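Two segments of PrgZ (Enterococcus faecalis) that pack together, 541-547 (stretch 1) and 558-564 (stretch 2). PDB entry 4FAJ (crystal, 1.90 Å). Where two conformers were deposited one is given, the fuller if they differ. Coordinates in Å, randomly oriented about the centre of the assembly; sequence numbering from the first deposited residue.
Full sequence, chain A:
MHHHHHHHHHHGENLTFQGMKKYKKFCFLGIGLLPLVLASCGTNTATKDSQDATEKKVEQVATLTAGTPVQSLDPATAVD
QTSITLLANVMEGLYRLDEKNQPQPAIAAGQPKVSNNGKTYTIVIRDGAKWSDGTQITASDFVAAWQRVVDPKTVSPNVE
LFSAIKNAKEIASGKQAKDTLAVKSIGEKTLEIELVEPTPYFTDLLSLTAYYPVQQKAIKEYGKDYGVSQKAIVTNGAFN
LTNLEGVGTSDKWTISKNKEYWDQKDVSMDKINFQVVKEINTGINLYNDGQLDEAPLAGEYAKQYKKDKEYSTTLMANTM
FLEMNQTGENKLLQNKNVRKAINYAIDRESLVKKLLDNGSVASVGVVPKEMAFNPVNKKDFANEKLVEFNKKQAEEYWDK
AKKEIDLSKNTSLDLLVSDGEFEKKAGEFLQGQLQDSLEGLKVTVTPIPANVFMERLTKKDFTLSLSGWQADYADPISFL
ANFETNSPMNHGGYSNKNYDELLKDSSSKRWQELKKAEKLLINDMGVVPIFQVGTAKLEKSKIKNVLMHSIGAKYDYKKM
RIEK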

ATOM      1  N   SER A 541       2.715   4.735 -27.087  0.50 20.70           N
ATOM      2  CA  SER A 541       3.941   5.526 -27.257  0.50 20.91           C
ATOM      3  C   SER A 541       3.711   7.017 -27.044  0.50 21.34           C
ATOM      4  O   SER A 541       4.592   7.718 -26.548  0.50 21.25           O
ATOM      5  N   LYS A 542       2.523   7.494 -27.411  1.00 21.85           N
ATOM      6  CA  LYS A 542       2.188   8.926 -27.330  1.00 22.29           C
ATOM      7  C   LYS A 542       2.181   9.469 -25.887  1.00 21.84           C
ATOM      8  O   LYS A 542       2.297  10.680 -25.681  1.00 21.27           O
ATOM      9  N   ILE A 543       2.023   8.582 -24.899  1.00 21.17           N
ATOM     10  CA  ILE A 543       2.015   8.981 -23.491  1.00 20.92           C
ATOM     11  C   ILE A 543       3.422   9.320 -23.025  1.00 20.77           C
ATOM     12  O   ILE A 543       4.299   8.458 -23.042  1.00 20.32           O
ATOM     13  N   LYS A 544       3.621  10.560 -22.583  1.00 20.77           N
ATOM     14  CA  LYS A 544       4.923  11.007 -22.098  1.00 20.68           C
ATOM     15  C   LYS A 544       4.886  11.507 -20.659  1.00 20.33           C
ATOM     16  O   LYS A 544       3.860  12.008 -20.182  1.00 19.67           O
ATOM     17  N   ASN A 545       6.022  11.344 -19.984  0.50 19.87           N
ATOM     18  CA  ASN A 545       6.312  11.989 -18.708  0.50 19.67           C
ATOM     19  C   ASN A 545       5.407  11.614 -17.546  0.50 19.08           C
ATOM     20  O   ASN A 545       5.107  12.451 -16.707  0.50 19.23           O
ATOM     21  N   VAL A 546       4.989  10.359 -17.493  1.00 19.14           N
ATOM     22  CA  VAL A 546       4.268   9.840 -16.340  1.00 18.74           C
ATOM     23  C   VAL A 546       5.326   9.324 -15.374  1.00 18.71           C
ATOM     24  O   VAL A 546       6.205   8.573 -15.781  1.00 18.52           O
ATOM     25  N   LEU A 547       5.234   9.710 -14.105  1.00 18.54           N
ATOM     26  CA  LEU A 547       6.176   9.242 -13.093  1.00 18.94           C
ATOM     27  C   LEU A 547       5.604   7.958 -12.463  1.00 18.24           C
ATOM     28  O   LEU A 547       4.476   7.952 -11.992  1.00 17.73           O
ATOM     29  N   LYS A 558       0.987  14.347 -12.953  1.00 16.26           N
ATOM     30  CA  LYS A 558       1.049  15.806 -12.937  1.00 16.73           C
ATOM     31  C   LYS A 558       1.596  16.398 -14.244  1.00 17.84           C
ATOM     32  O   LYS A 558       1.013  17.323 -14.797  1.00 18.16           O
ATOM     33  N   LYS A 559       2.720  15.870 -14.714  1.00 18.94           N
ATOM     34  CA  LYS A 559       3.410  16.430 -15.872  1.00 19.91           C
ATOM     35  C   LYS A 559       3.177  15.597 -17.138  1.00 20.44           C
ATOM     36  O   LYS A 559       3.839  15.806 -18.159  1.00 20.49           O
ATOM     37  N   MET A 560       2.209  14.684 -17.079  1.00 20.13           N
ATOM     38  CA  MET A 560       1.833  13.850 -18.222  1.00 21.05           C
ATOM     39  C   MET A 560       1.458  14.709 -19.429  1.00 21.76           C
ATOM     40  O   MET A 560       0.840  15.761 -19.269  1.00 22.06           O
ATOM     41  N   ARG A 561       1.830  14.257 -20.625  1.00 22.21           N
ATOM     42  CA  ARG A 561       1.381  14.893 -21.870  1.00 23.66           C
ATOM     43  C   ARG A 561       1.267  13.885 -23.017  1.00 23.68           C
ATOM     44  O   ARG A 561       1.849  12.805 -22.960  1.00 22.58           O
ATOM     45  N   ILE A 562       0.507  14.247 -24.049  1.00 24.76           N
ATOM     46  CA  ILE A 562       0.301  13.402 -25.217  1.00 25.91           C
ATOM     47  C   ILE A 562       1.051  14.032 -26.385  1.00 27.96           C
ATOM     48  O   ILE A 562       0.797  15.184 -26.731  1.00 27.52           O
ATOM     49  N   GLU A 563       1.980  13.278 -26.972  1.00 30.32           N
ATOM     50  CA  GLU A 563       2.718  13.707 -28.162  1.00 32.92           C
ATOM     51  C   GLU A 563       2.443  12.751 -29.320  1.00 34.45           C
ATOM     52  O   GLU A 563       2.771  11.569 -29.222  1.00 34.83           O
ATOM     53  N   LYS A 564       1.873  13.263 -30.410  1.00 36.35           N
ATOM     54  CA  LYS A 564       1.615  12.477 -31.638  1.00 37.71           C
ATOM     55  C   LYS A 564       0.782  11.208 -31.410  1.00 37.72           C
ATOM     56  O   LYS A 564      -0.428  11.190 -31.649  1.00 38.14           O
TER

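A short antiparallel pairing illustrates how a two-stranded ladder sorts its side chains: the backbone fixes the register, and each face then acquires its own chemistry. In PrgZ the strongest polar links are main-chain ones. K544 and R561 form the hydrogen-bonded pair, with K544 N donating to R561 O at 2.9 Å and R561 N returning a bond to K544 O at 3.1 Å. Two residues along, E563 N donates to K542 O at 2.9 Å in a nearly straight bond. The I543 and I562 pair between them makes no such bond, but the CA of I562 lies 3.4 Å from K542 O in a CA-H...O contact.

The face carrying K544 and R561 is polar. Here two like charges share a side of the sheet, and each finds a partner within its own stretch. The R561 side chain leaves with chi1 p and an extended chi2 and chi3, allowing its guanidinium to form a salt bridge with E563, NH2 to OE2 at 2.6 Å; NE also donates to OE2 at 2.9 Å. E563, with chi1 m and chi2 t, reaches back along its own stretch to meet it. K544 bends through m for both chi1 and chi2, then extends, and its NZ donates to S541 O at 3.0 Å. The aliphatic parts of these chains contribute to the packing across the stretches on this side: K544 CB meets R561 CG at 3.9 Å and lies over one face of the guanidinium, while K544 CE rests 3.9 Å from E563 CB.

Beyond the paired residues, N545 adopts positive phi and directs its CB toward the other stretch. Its chi1 of -144° lies between wells, and the amide makes a weak hydrogen bond from ND2 to K559 O at 3.4 Å. Water 1 bridges the backbones where they separate, donating to N545 O at 2.8 Å and accepting from K559 N at 3.0 Å.

The face bearing I543 and I562 is apolar. Both isoleucines are m for chi1 and chi2, and the ends of both come nearer the opposing stretch, bringing I543 CD1 to a very tight 3.1 Å from I562 CD1. M560, fully extended with three t angles, continues the buried patch: its CE lies 3.9 Å from I543 CG2, and its CG is 3.7 Å from CG2 of V546, whose chi1 is t. At the other end, K542 starts p and then extends, laying its CG 3.7 Å from I562 CG2 before its amine leads away to a partner elsewhere in the structure.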

ATOM      1  CB  SER A 541       4.509   5.315 -28.664  0.50 21.41           C
ATOM      2  OG  SER A 541       4.658   3.938 -28.961  0.50 20.73           O
ATOM      3  CB  LYS A 542       0.824   9.189 -27.989  1.00 22.87           C
ATOM      4  CG  LYS A 542      -0.355   8.707 -27.134  1.00 23.98           C
ATOM      5  CD  LYS A 542      -1.693   8.652 -27.883  1.00 25.21           C
ATOM      6  CE  LYS A 542      -2.787   8.175 -26.925  1.00 25.09           C
ATOM      7  NZ  LYS A 542      -4.101   7.853 -27.547  1.00 26.94           N
ATOM      8  CB  ILE A 543       1.481   7.852 -22.559  1.00 20.50           C
ATOM      9  CG1 ILE A 543       0.076   7.397 -22.980  1.00 21.51           C
ATOM     10  CG2 ILE A 543       1.505   8.295 -21.086  1.00 20.20           C
ATOM     11  CD1 ILE A 543      -0.880   8.494 -23.256  1.00 23.28           C
ATOM     12  CB  LYS A 544       5.472  12.153 -22.957  1.00 21.49           C
ATOM     13  CG  LYS A 544       5.434  11.934 -24.453  1.00 22.79           C
ATOM     14  CD  LYS A 544       6.319  10.810 -24.909  1.00 24.44           C
ATOM     15  CE  LYS A 544       6.171  10.622 -26.418  1.00 26.48           C
ATOM     16  NZ  LYS A 544       6.973   9.482 -26.906  1.00 28.01           N
ATOM     17  CB  ASN A 545       6.311  13.509 -18.866  0.50 19.89           C
ATOM     18  CG  ASN A 545       7.349  14.173 -17.993  0.50 19.73           C
ATOM     19  OD1 ASN A 545       8.270  13.516 -17.518  0.50 20.71           O
ATOM     20  ND2 ASN A 545       7.216  15.476 -17.787  0.50 18.65           N
ATOM     21  CB  VAL A 546       3.341   8.706 -16.735  1.00 18.86           C
ATOM     22  CG1 VAL A 546       2.765   8.060 -15.507  1.00 17.00           C
ATOM     23  CG2 VAL A 546       2.236   9.247 -17.668  1.00 18.69           C
ATOM     24  CB  LEU A 547       6.378  10.318 -12.028  1.00 19.08           C
ATOM     25  CG  LEU A 547       7.792  10.731 -11.686  1.00 22.06           C
ATOM     26  CD1 LEU A 547       8.491  11.266 -12.943  1.00 23.35           C
ATOM     27  CD2 LEU A 547       7.779  11.785 -10.582  1.00 22.35           C
ATOM     28  CB  LYS A 558       1.903  16.298 -11.759  1.00 16.61           C
ATOM     29  CG  LYS A 558       2.169  17.815 -11.763  1.00 16.69           C
ATOM     30  CD  LYS A 558       2.880  18.262 -10.475  1.00 17.83           C
ATOM     31  CE  LYS A 558       3.393  19.676 -10.603  1.00 17.66           C
ATOM     32  NZ  LYS A 558       4.198  20.075  -9.421  1.00 17.08           N
ATOM     33  CB  LYS A 559       4.906  16.575 -15.577  1.00 20.69           C
ATOM     34  CG  LYS A 559       5.233  17.621 -14.516  1.00 23.28           C
ATOM     35  CD  LYS A 559       6.754  17.820 -14.389  1.00 26.69           C
ATOM     36  CE  LYS A 559       7.162  18.520 -13.082  1.00 28.60           C
ATOM     37  NZ  LYS A 559       7.477  19.971 -13.261  1.00 31.70           N
ATOM     38  CB  MET A 560       0.645  12.961 -17.838  1.00 20.47           C
ATOM     39  CG  MET A 560       0.096  12.054 -18.929  1.00 21.30           C
ATOM     40  SD  MET A 560      -1.261  11.045 -18.281  1.00 20.47           S
ATOM     41  CE  MET A 560      -1.676  10.093 -19.738  1.00 22.01           C
ATOM     42  CB  ARG A 561       2.311  16.041 -22.267  1.00 24.47           C
ATOM     43  CG  ARG A 561       3.682  15.604 -22.744  1.00 27.26           C
ATOM     44  CD  ARG A 561       4.563  16.803 -23.068  1.00 31.25           C
ATOM     45  NE  ARG A 561       5.713  16.402 -23.880  1.00 34.42           N
ATOM     46  CZ  ARG A 561       6.874  15.958 -23.402  1.00 36.31           C
ATOM     47  NH1 ARG A 561       7.086  15.860 -22.102  1.00 36.33           N
ATOM     48  NH2 ARG A 561       7.847  15.615 -24.241  1.00 37.31           N
ATOM     49  CB  ILE A 562      -1.199  13.260 -25.585  1.00 25.94           C
ATOM     50  CG1 ILE A 562      -2.036  12.822 -24.380  1.00 25.64           C
ATOM     51  CG2 ILE A 562      -1.385  12.270 -26.731  1.00 26.38           C
ATOM     52  CD1 ILE A 562      -1.567  11.516 -23.737  1.00 24.47           C
ATOM     53  CB  GLU A 563       4.221  13.691 -27.891  1.00 33.26           C
ATOM     54  CG  GLU A 563       4.752  14.835 -27.052  1.00 35.54           C
ATOM     55  CD  GLU A 563       6.274  14.996 -27.184  1.00 39.17           C
ATOM     56  OE1 GLU A 563       6.920  14.192 -27.905  1.00 41.57           O
ATOM     57  OE2 GLU A 563       6.824  15.929 -26.562  1.00 39.72           O
ATOM     58  CB  LYS A 564       2.932  12.108 -32.331  1.00 38.45           C
ATOM     59  CG  LYS A 564       3.699  13.308 -32.862  1.00 40.10           C
ATOM     60  CD  LYS A 564       4.935  12.877 -33.648  1.00 42.34           C
ATOM     61  CE  LYS A 564       5.612  14.065 -34.330  1.00 43.15           C
ATOM     62  NZ  LYS A 564       4.801  14.593 -35.466  1.00 44.89           N
TER
HETATM   63  O   HOH W   1       4.053  13.193 -14.167  1.00 20.10           O